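Local coordinates for DUF5037 domain-containing protein (Ruminococcus gnavus, PDB 4GL6) that is of unknown function and belongs to the DUF5037 family, pairing a four-stranded antiparallel sheet with a four-stranded mixed sheet in one chain, at residues Met87-Ile92 against Glu97-Gln102; Trp143-Ala148 against Ser204-Ile209. All blocks are in the same frame, centred on the assembly; numbering follows the deposited sequence.

Contact 1. Residues Met87-Ile92 against Glu97-Gln102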
HETATM    1  N   MSE A  87       1.696   3.795 -11.140  1.00 55.59           N
HETATM    2  CA  MSE A  87       0.792   4.746 -11.818  1.00 54.98           C
HETATM    3  C   MSE A  87       0.724   6.116 -11.110  1.00 53.20           C
HETATM    4  O   MSE A  87       0.662   7.163 -11.771  1.00 57.43           O
HETATM    5  CB  MSE A  87      -0.611   4.132 -11.992  1.00 52.27           C
HETATM    6  CG  MSE A  87      -0.681   2.991 -13.017  1.00 53.87           C
HETATM    7 SE   MSE A  87      -2.469   2.096 -13.115  0.75 51.18          SE
HETATM    8  CE  MSE A  87      -2.242   0.682 -11.797  1.00 46.31           C
ATOM      9  N   ILE A  88       0.764   6.113  -9.784  1.00 51.90           N
ATOM     10  CA  ILE A  88       0.809   7.365  -9.026  1.00 53.43           C
ATOM     11  C   ILE A  88       2.192   8.024  -9.183  1.00 54.54           C
ATOM     12  O   ILE A  88       2.269   9.242  -9.385  1.00 50.12           O
ATOM     13  CB  ILE A  88       0.443   7.151  -7.554  1.00 56.28           C
ATOM     14  CG1 ILE A  88      -1.022   6.710  -7.476  1.00 59.33           C
ATOM     15  CG2 ILE A  88       0.607   8.450  -6.767  1.00 55.11           C
ATOM     16  CD1 ILE A  88      -1.469   6.300  -6.103  1.00 59.98           C
ATOM     17  N   GLU A  89       3.266   7.217  -9.151  1.00 54.06           N
ATOM     18  CA  GLU A  89       4.637   7.729  -9.299  1.00 50.65           C
ATOM     19  C   GLU A  89       4.853   8.514 -10.589  1.00 53.65           C
ATOM     20  O   GLU A  89       5.597   9.491 -10.578  1.00 55.14           O
ATOM     21  CB  GLU A  89       5.692   6.629  -9.122  1.00 50.75           C
ATOM     22  CG  GLU A  89       7.114   7.176  -8.935  1.00 53.16           C
ATOM     23  CD  GLU A  89       8.126   6.161  -8.408  1.00 55.59           C
ATOM     24  OE1 GLU A  89       7.815   4.962  -8.264  1.00 56.26           O
ATOM     25  OE2 GLU A  89       9.267   6.576  -8.126  1.00 57.37           O
ATOM     26  N   GLU A  90       4.177   8.120 -11.671  1.00 59.53           N
ATOM     27  CA  GLU A  90       4.213   8.875 -12.938  1.00 63.05           C
ATOM     28  C   GLU A  90       3.859  10.359 -12.739  1.00 61.48           C
ATOM     29  O   GLU A  90       4.419  11.207 -13.418  1.00 67.42           O
ATOM     30  CB  GLU A  90       3.307   8.234 -13.991  1.00 74.17           C
ATOM     31  CG  GLU A  90       3.881   6.934 -14.541  1.00 91.62           C
ATOM     32  CD  GLU A  90       2.877   6.058 -15.285  1.00107.79           C
ATOM     33  OE1 GLU A  90       1.651   6.360 -15.330  1.00111.09           O
ATOM     34  OE2 GLU A  90       3.331   5.034 -15.857  1.00114.27           O
ATOM     35  N   ALA A  91       2.961  10.655 -11.796  1.00 60.03           N
ATOM     36  CA  ALA A  91       2.601  12.034 -11.431  1.00 60.88           C
ATOM     37  C   ALA A  91       3.504  12.589 -10.316  1.00 56.54           C
ATOM     38  O   ALA A  91       4.027  13.708 -10.444  1.00 58.48           O
ATOM     39  CB  ALA A  91       1.143  12.108 -10.995  1.00 57.12           C
ATOM     40  N   ILE A  92       3.694  11.808  -9.250  1.00 50.58           N
ATOM     41  CA  ILE A  92       4.493  12.238  -8.081  1.00 48.83           C
ATOM     42  C   ILE A  92       5.956  12.542  -8.418  1.00 53.35           C
ATOM     43  O   ILE A  92       6.510  13.517  -7.901  1.00 57.19           O
ATOM     44  CB  ILE A  92       4.416  11.225  -6.904  1.00 45.52           C
ATOM     45  CG1 ILE A  92       2.974  11.097  -6.353  1.00 43.24           C
ATOM     46  CG2 ILE A  92       5.352  11.609  -5.749  1.00 45.60           C
ATOM     47  CD1 ILE A  92       2.382  12.336  -5.694  1.00 40.54           C
ATOM     48  N   GLU A  97      11.236  15.297  -5.742  1.00 59.91           N
ATOM     49  CA  GLU A  97      12.403  14.398  -5.945  1.00 65.54           C
ATOM     50  C   GLU A  97      12.383  13.224  -4.976  1.00 61.93           C
ATOM     51  O   GLU A  97      12.571  12.087  -5.400  1.00 62.57           O
ATOM     52  CB  GLU A  97      13.745  15.120  -5.789  1.00 73.27           C
ATOM     53  CG  GLU A  97      13.968  16.295  -6.728  1.00 87.32           C
ATOM     54  CD  GLU A  97      15.236  17.091  -6.419  1.00103.28           C
ATOM     55  OE1 GLU A  97      16.187  16.539  -5.824  1.00123.89           O
ATOM     56  OE2 GLU A  97      15.292  18.287  -6.774  1.00 95.73           O
ATOM     57  N   ASN A  98      12.203  13.519  -3.685  1.00 60.28           N
ATOM     58  CA  ASN A  98      12.120  12.504  -2.614  1.00 56.64           C
ATOM     59  C   ASN A  98      10.690  12.305  -2.153  1.00 50.92           C
ATOM     60  O   ASN A  98       9.979  13.271  -1.864  1.00 49.42           O
ATOM     61  CB  ASN A  98      12.939  12.874  -1.381  1.00 61.03           C
ATOM     62  CG  ASN A  98      14.346  12.399  -1.459  1.00 67.98           C
ATOM     63  OD1 ASN A  98      14.748  11.544  -0.653  1.00 70.82           O
ATOM     64  ND2 ASN A  98      15.090  12.870  -2.468  1.00 71.61           N
ATOM     65  N   TYR A  99      10.300  11.041  -2.036  1.00 48.20           N
ATOM     66  CA  TYR A  99       8.947  10.669  -1.675  1.00 46.96           C
ATOM     67  C   TYR A  99       8.843   9.169  -1.432  1.00 47.93           C
ATOM     68  O   TYR A  99       9.730   8.411  -1.817  1.00 47.13           O
ATOM     69  CB  TYR A  99       7.957  11.043  -2.812  1.00 47.36           C
ATOM     70  CG  TYR A  99       8.410  10.527  -4.162  1.00 47.03           C
ATOM     71  CD1 TYR A  99       8.157   9.209  -4.558  1.00 48.76           C
ATOM     72  CD2 TYR A  99       9.135  11.335  -5.027  1.00 50.96           C
ATOM     73  CE1 TYR A  99       8.600   8.719  -5.784  1.00 50.19           C
ATOM     74  CE2 TYR A  99       9.573  10.854  -6.267  1.00 53.69           C
ATOM     75  CZ  TYR A  99       9.304   9.544  -6.638  1.00 50.74           C
ATOM     76  OH  TYR A  99       9.743   9.076  -7.847  1.00 52.64           O
ATOM     77  N   TYR A 100       7.743   8.755  -0.818  1.00 46.85           N
ATOM     78  CA  TYR A 100       7.452   7.350  -0.619  1.00 47.46           C
ATOM     79  C   TYR A 100       5.971   7.165  -0.949  1.00 47.44           C
ATOM     80  O   TYR A 100       5.115   7.829  -0.337  1.00 47.88           O
ATOM     81  CB  TYR A 100       7.759   6.916   0.809  1.00 48.69           C
ATOM     82  CG  TYR A 100       7.700   5.411   0.979  1.00 50.72           C
ATOM     83  CD1 TYR A 100       6.473   4.757   1.185  1.00 49.90           C
ATOM     84  CD2 TYR A 100       8.861   4.637   0.945  1.00 51.94           C
ATOM     85  CE1 TYR A 100       6.410   3.373   1.345  1.00 53.87           C
ATOM     86  CE2 TYR A 100       8.809   3.254   1.115  1.00 57.09           C
ATOM     87  CZ  TYR A 100       7.579   2.627   1.314  1.00 53.15           C
ATOM     88  OH  TYR A 100       7.505   1.272   1.474  1.00 45.76           O
ATOM     89  N   ILE A 101       5.682   6.280  -1.906  1.00 42.71           N
ATOM     90  CA  ILE A 101       4.321   5.997  -2.325  1.00 40.19           C
ATOM     91  C   ILE A 101       3.974   4.622  -1.783  1.00 41.96           C
ATOM     92  O   ILE A 101       4.575   3.623  -2.181  1.00 46.93           O
ATOM     93  CB  ILE A 101       4.190   6.004  -3.855  1.00 43.28           C
ATOM     94  CG1 ILE A 101       4.669   7.359  -4.426  1.00 46.65           C
ATOM     95  CG2 ILE A 101       2.754   5.699  -4.256  1.00 39.78           C
ATOM     96  CD1 ILE A 101       4.807   7.376  -5.936  1.00 47.01           C
ATOM     97  N   GLN A 102       2.992   4.572  -0.886  1.00 43.27           N
ATOM     98  CA  GLN A 102       2.548   3.322  -0.260  1.00 42.59           C
ATOM     99  C   GLN A 102       1.142   2.927  -0.749  1.00 47.09           C
ATOM    100  O   GLN A 102       0.154   3.593  -0.432  1.00 51.02           O
ATOM    101  CB  GLN A 102       2.529   3.488   1.247  1.00 37.96           C
ATOM    102  CG  GLN A 102       2.339   2.199   2.018  1.00 37.43           C
ATOM    103  CD  GLN A 102       2.033   2.465   3.463  1.00 35.70           C
ATOM    104  OE1 GLN A 102       0.961   2.969   3.789  1.00 38.97           O
ATOM    105  NE2 GLN A 102       2.942   2.103   4.329  1.00 32.65           N
TER

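Contact 2. Residues Trp143-Ala148 against Ser204-Ile209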
ATOM      1  N   TRP A 143      -1.096   6.091   0.045  1.00 37.27           N
ATOM      2  CA  TRP A 143      -0.547   6.950   1.099  1.00 37.23           C
ATOM      3  C   TRP A 143       0.769   7.435   0.568  1.00 39.83           C
ATOM      4  O   TRP A 143       1.752   6.701   0.587  1.00 44.11           O
ATOM      5  CB  TRP A 143      -0.401   6.186   2.418  1.00 36.75           C
ATOM      6  CG  TRP A 143      -1.709   5.583   2.844  1.00 36.26           C
ATOM      7  CD1 TRP A 143      -2.217   4.329   2.517  1.00 36.35           C
ATOM      8  CD2 TRP A 143      -2.737   6.212   3.638  1.00 33.87           C
ATOM      9  NE1 TRP A 143      -3.451   4.150   3.058  1.00 36.98           N
ATOM     10  CE2 TRP A 143      -3.821   5.238   3.754  1.00 37.77           C
ATOM     11  CE3 TRP A 143      -2.864   7.430   4.259  1.00 38.16           C
ATOM     12  CZ2 TRP A 143      -4.985   5.509   4.471  1.00 40.10           C
ATOM     13  CZ3 TRP A 143      -4.027   7.697   4.982  1.00 41.96           C
ATOM     14  CH2 TRP A 143      -5.069   6.760   5.075  1.00 42.74           C
ATOM     15  N   VAL A 144       0.772   8.671   0.068  1.00 40.58           N
ATOM     16  CA  VAL A 144       1.947   9.308  -0.496  1.00 40.59           C
ATOM     17  C   VAL A 144       2.553  10.265   0.532  1.00 42.14           C
ATOM     18  O   VAL A 144       1.860  11.125   1.076  1.00 45.41           O
ATOM     19  CB  VAL A 144       1.598  10.087  -1.756  1.00 41.12           C
ATOM     20  CG1 VAL A 144       2.851  10.732  -2.328  1.00 39.90           C
ATOM     21  CG2 VAL A 144       0.961   9.150  -2.786  1.00 41.21           C
ATOM     22  N   TYR A 145       3.855  10.114   0.769  1.00 43.54           N
ATOM     23  CA  TYR A 145       4.635  10.937   1.701  1.00 40.82           C
ATOM     24  C   TYR A 145       5.720  11.667   0.895  1.00 40.89           C
ATOM     25  O   TYR A 145       6.594  11.007   0.346  1.00 41.84           O
ATOM     26  CB  TYR A 145       5.237  10.025   2.787  1.00 43.04           C
ATOM     27  CG  TYR A 145       4.163   9.328   3.602  1.00 41.16           C
ATOM     28  CD1 TYR A 145       3.519   9.993   4.646  1.00 41.52           C
ATOM     29  CD2 TYR A 145       3.746   8.034   3.289  1.00 40.59           C
ATOM     30  CE1 TYR A 145       2.509   9.384   5.373  1.00 41.60           C
ATOM     31  CE2 TYR A 145       2.735   7.412   4.012  1.00 41.38           C
ATOM     32  CZ  TYR A 145       2.119   8.094   5.056  1.00 40.83           C
ATOM     33  OH  TYR A 145       1.122   7.501   5.789  1.00 40.82           O
ATOM     34  N   ILE A 146       5.626  13.002   0.788  1.00 39.03           N
ATOM     35  CA  ILE A 146       6.549  13.828   0.001  1.00 41.69           C
ATOM     36  C   ILE A 146       7.471  14.661   0.887  1.00 44.30           C
ATOM     37  O   ILE A 146       7.028  15.200   1.899  1.00 43.32           O
ATOM     38  CB  ILE A 146       5.777  14.817  -0.910  1.00 42.22           C
ATOM     39  CG1 ILE A 146       4.894  14.067  -1.910  1.00 41.60           C
ATOM     40  CG2 ILE A 146       6.750  15.708  -1.678  1.00 43.31           C
ATOM     41  CD1 ILE A 146       4.031  14.972  -2.764  1.00 43.20           C
ATOM     42  N   ASP A 147       8.742  14.765   0.481  1.00 48.85           N
ATOM     43  CA  ASP A 147       9.738  15.627   1.131  1.00 48.47           C
ATOM     44  C   ASP A 147       9.448  16.974   0.499  1.00 50.72           C
ATOM     45  O   ASP A 147       9.781  17.209  -0.668  1.00 55.25           O
ATOM     46  CB  ASP A 147      11.164  15.142   0.832  1.00 49.88           C
ATOM     47  CG  ASP A 147      12.243  15.976   1.497  1.00 54.35           C
ATOM     48  OD1 ASP A 147      11.974  17.130   1.899  1.00 55.54           O
ATOM     49  OD2 ASP A 147      13.384  15.458   1.601  1.00 56.70           O
ATOM     50  N   ALA A 148       8.789  17.841   1.267  1.00 53.17           N
ATOM     51  CA  ALA A 148       8.359  19.167   0.788  1.00 52.57           C
ATOM     52  C   ALA A 148       9.512  20.081   0.409  1.00 51.96           C
ATOM     53  O   ALA A 148       9.317  20.985  -0.369  1.00 59.30           O
ATOM     54  CB  ALA A 148       7.443  19.838   1.806  1.00 48.66           C
ATOM     55  N   SER A 204       3.218   3.867  16.688  1.00 52.55           N
ATOM     56  CA  SER A 204       2.879   5.155  17.306  1.00 52.69           C
ATOM     57  C   SER A 204       3.886   6.267  16.991  1.00 52.77           C
ATOM     58  O   SER A 204       3.466   7.410  16.769  1.00 61.39           O
ATOM     59  CB  SER A 204       2.610   5.029  18.824  1.00 58.68           C
ATOM     60  OG  SER A 204       3.682   4.431  19.525  1.00 65.39           O
ATOM     61  N   ASN A 205       5.184   5.945  16.946  1.00 52.31           N
ATOM     62  CA  ASN A 205       6.223   6.970  16.625  1.00 58.08           C
ATOM     63  C   ASN A 205       6.087   7.534  15.207  1.00 52.80           C
ATOM     64  O   ASN A 205       6.380   8.708  14.995  1.00 52.77           O
ATOM     65  CB  ASN A 205       7.666   6.495  16.870  1.00 64.20           C
ATOM     66  CG  ASN A 205       8.040   5.277  16.028  1.00 81.00           C
ATOM     67  OD1 ASN A 205       7.179   4.428  15.687  1.00 72.22           O
ATOM     68  ND2 ASN A 205       9.332   5.186  15.676  1.00 82.78           N
ATOM     69  N   PHE A 206       5.645   6.697  14.265  1.00 44.83           N
ATOM     70  CA  PHE A 206       5.334   7.154  12.911  1.00 45.16           C
ATOM     71  C   PHE A 206       4.200   8.187  12.955  1.00 42.45           C
ATOM     72  O   PHE A 206       4.295   9.234  12.315  1.00 41.75           O
ATOM     73  CB  PHE A 206       4.915   5.981  11.999  1.00 43.91           C
ATOM     74  CG  PHE A 206       4.628   6.394  10.589  1.00 43.89           C
ATOM     75  CD1 PHE A 206       5.659   6.508   9.673  1.00 47.51           C
ATOM     76  CD2 PHE A 206       3.339   6.689  10.170  1.00 48.19           C
ATOM     77  CE1 PHE A 206       5.418   6.889   8.357  1.00 45.66           C
ATOM     78  CE2 PHE A 206       3.090   7.076   8.850  1.00 50.98           C
ATOM     79  CZ  PHE A 206       4.134   7.178   7.942  1.00 45.77           C
ATOM     80  N   GLU A 207       3.135   7.868  13.706  1.00 45.98           N
ATOM     81  CA  GLU A 207       1.954   8.735  13.850  1.00 47.59           C
ATOM     82  C   GLU A 207       2.393  10.062  14.458  1.00 50.70           C
ATOM     83  O   GLU A 207       1.949  11.111  13.991  1.00 60.60           O
ATOM     84  CB  GLU A 207       0.813   8.062  14.665  1.00 52.75           C
ATOM     85  CG  GLU A 207       0.272   6.707  14.138  1.00 54.79           C
ATOM     86  CD  GLU A 207      -0.227   6.683  12.699  1.00 59.60           C
ATOM     87  OE1 GLU A 207      -0.786   7.685  12.202  1.00 70.55           O
ATOM     88  OE2 GLU A 207      -0.085   5.617  12.056  1.00 60.23           O
ATOM     89  N   ASP A 208       3.319  10.005  15.425  1.00 49.79           N
ATOM     90  CA  ASP A 208       3.890  11.199  16.049  1.00 56.60           C
ATOM     91  C   ASP A 208       4.685  12.071  15.057  1.00 57.79           C
ATOM     92  O   ASP A 208       4.652  13.303  15.177  1.00 60.47           O
ATOM     93  CB  ASP A 208       4.798  10.857  17.256  1.00 60.06           C
ATOM     94  CG  ASP A 208       4.045  10.188  18.430  1.00 66.85           C
ATOM     95  OD1 ASP A 208       2.790  10.205  18.485  1.00 70.76           O
ATOM     96  OD2 ASP A 208       4.743   9.633  19.314  1.00 62.58           O
ATOM     97  N   ILE A 209       5.400  11.458  14.104  1.00 49.27           N
ATOM     98  CA  ILE A 209       6.177  12.224  13.113  1.00 46.32           C
ATOM     99  C   ILE A 209       5.262  12.951  12.138  1.00 47.18           C
ATOM    100  O   ILE A 209       5.487  14.119  11.846  1.00 49.38           O
ATOM    101  CB  ILE A 209       7.125  11.338  12.297  1.00 43.64           C
ATOM    102  CG1 ILE A 209       8.230  10.776  13.175  1.00 42.84           C
ATOM    103  CG2 ILE A 209       7.749  12.135  11.153  1.00 44.59           C
ATOM    104  CD1 ILE A 209       8.864   9.533  12.595  1.00 42.06           C
TER

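Contact 1. Residues Met87-Ile92 against Glu97-Gln102
The carboxylate of E89 meets the phenol of Y99 at the rim of its ring. Y99 OH donates to E89 OE2 (2.6 Å), which accepts with its anti lone pair. OE2 lies in the ring plane, while the carboxylate itself is turned nearly square to the ring, the two planes 85° apart. E89 reaches this point with CG anti to its backbone N (chi1 -166°) and an extended chain beyond. I92 takes one face of the same ring. Its CG2 methyl makes a CH-pi contact 3.9 Å from the Y99 ring centroid and sits closest to the CG end. The third part is aliphatic. I101 sends CD1 against the helix, where it comes within 3.4 Å of E89 CB and 4.0 Å of I92 CB. I88 adds a looser contact, its CB 4.3 Å from I101 CG2.

Further out, segment 87-92 runs roughly antiparallel to strand residues 99-102 (155°), their axes 9.5 Å apart. Alternation along the strand turns Y99 and I101 to the helix and Y100 away from it. I88 and I92 also touch A142 and V144 of the next strand; Y167 of helix 156-171 touches I88, and Y163 touches I92. The contact is thus mainly apolar, with one polar link at its margin. That link probably fixes the phenol end of Y99, while the I92 methyl limits its tilt.

Contact 2. Residues Trp143-Ala148 against Ser204-Ile209
Y145 of strand 140-147 and F206 of helix 204-210 make the whole of this contact. It is aromatic. The edge of F206 is directed at the face of Y145 in an offset edge-to-face (T-shaped) pair. The centroids are 5.4 Å apart and the planes stand at 85°. F206 CZ leads, 3.6 Å from Y145 CZ and 3.8 Å from Y145 CE1. The meeting point is therefore the phenol end of the tyrosine, not the middle of its ring. F206 CE2 lies 3.7 Å from Y145 OH, a van der Waals approach. The two side chains come from opposite directions. F206 reaches the tyrosine with its CG anti to the backbone N (chi1 -178°), which carries the ring out from the helix.

Another ring and an aliphatic side chain complete the setting: Y180 of the adjacent strand stacks with Y145, and L194 of helix 184-194 touches both Y145 and F206. Without the Y145 phenol, as with an alanine here, the F206 edge would probably lose its aromatic face, and L194 and Y180 a packing partner.

Within the helix, D208 N bonds to S204 O. No hydrogen bond joins the two segments, and only 81 Å² is buried between them. This is a single-pair aromatic contact between a short helix and an inner strand of a mixed beta-sheet, consistent with an alpha/beta layer arrangement with helix 204-210 beside helix 184-194.

Contacts 1 and 2 meet at the mixed sheet, where strands 99-104 and 140-147 are antiparallel neighbours. Their centres are 14 Å apart. The strands are joined by probable hydrogen bonds from Y100 N to Y145 O (2.8 Å) and from W143 N to Q102 O (2.8 Å). I92 CD1 also packs on V144 CG1 at 3.8 Å, so helix 75-95 reaches across to the second strand. V144 and Y145 are successive strand residues: V144 meets helix 75-95 and Y145 meets F206, which places the two helices on opposite faces of the sheet. No active site is known. A glycerol, probably from crystallisation, lies about 3 Å from the E89 side chain in contact 1.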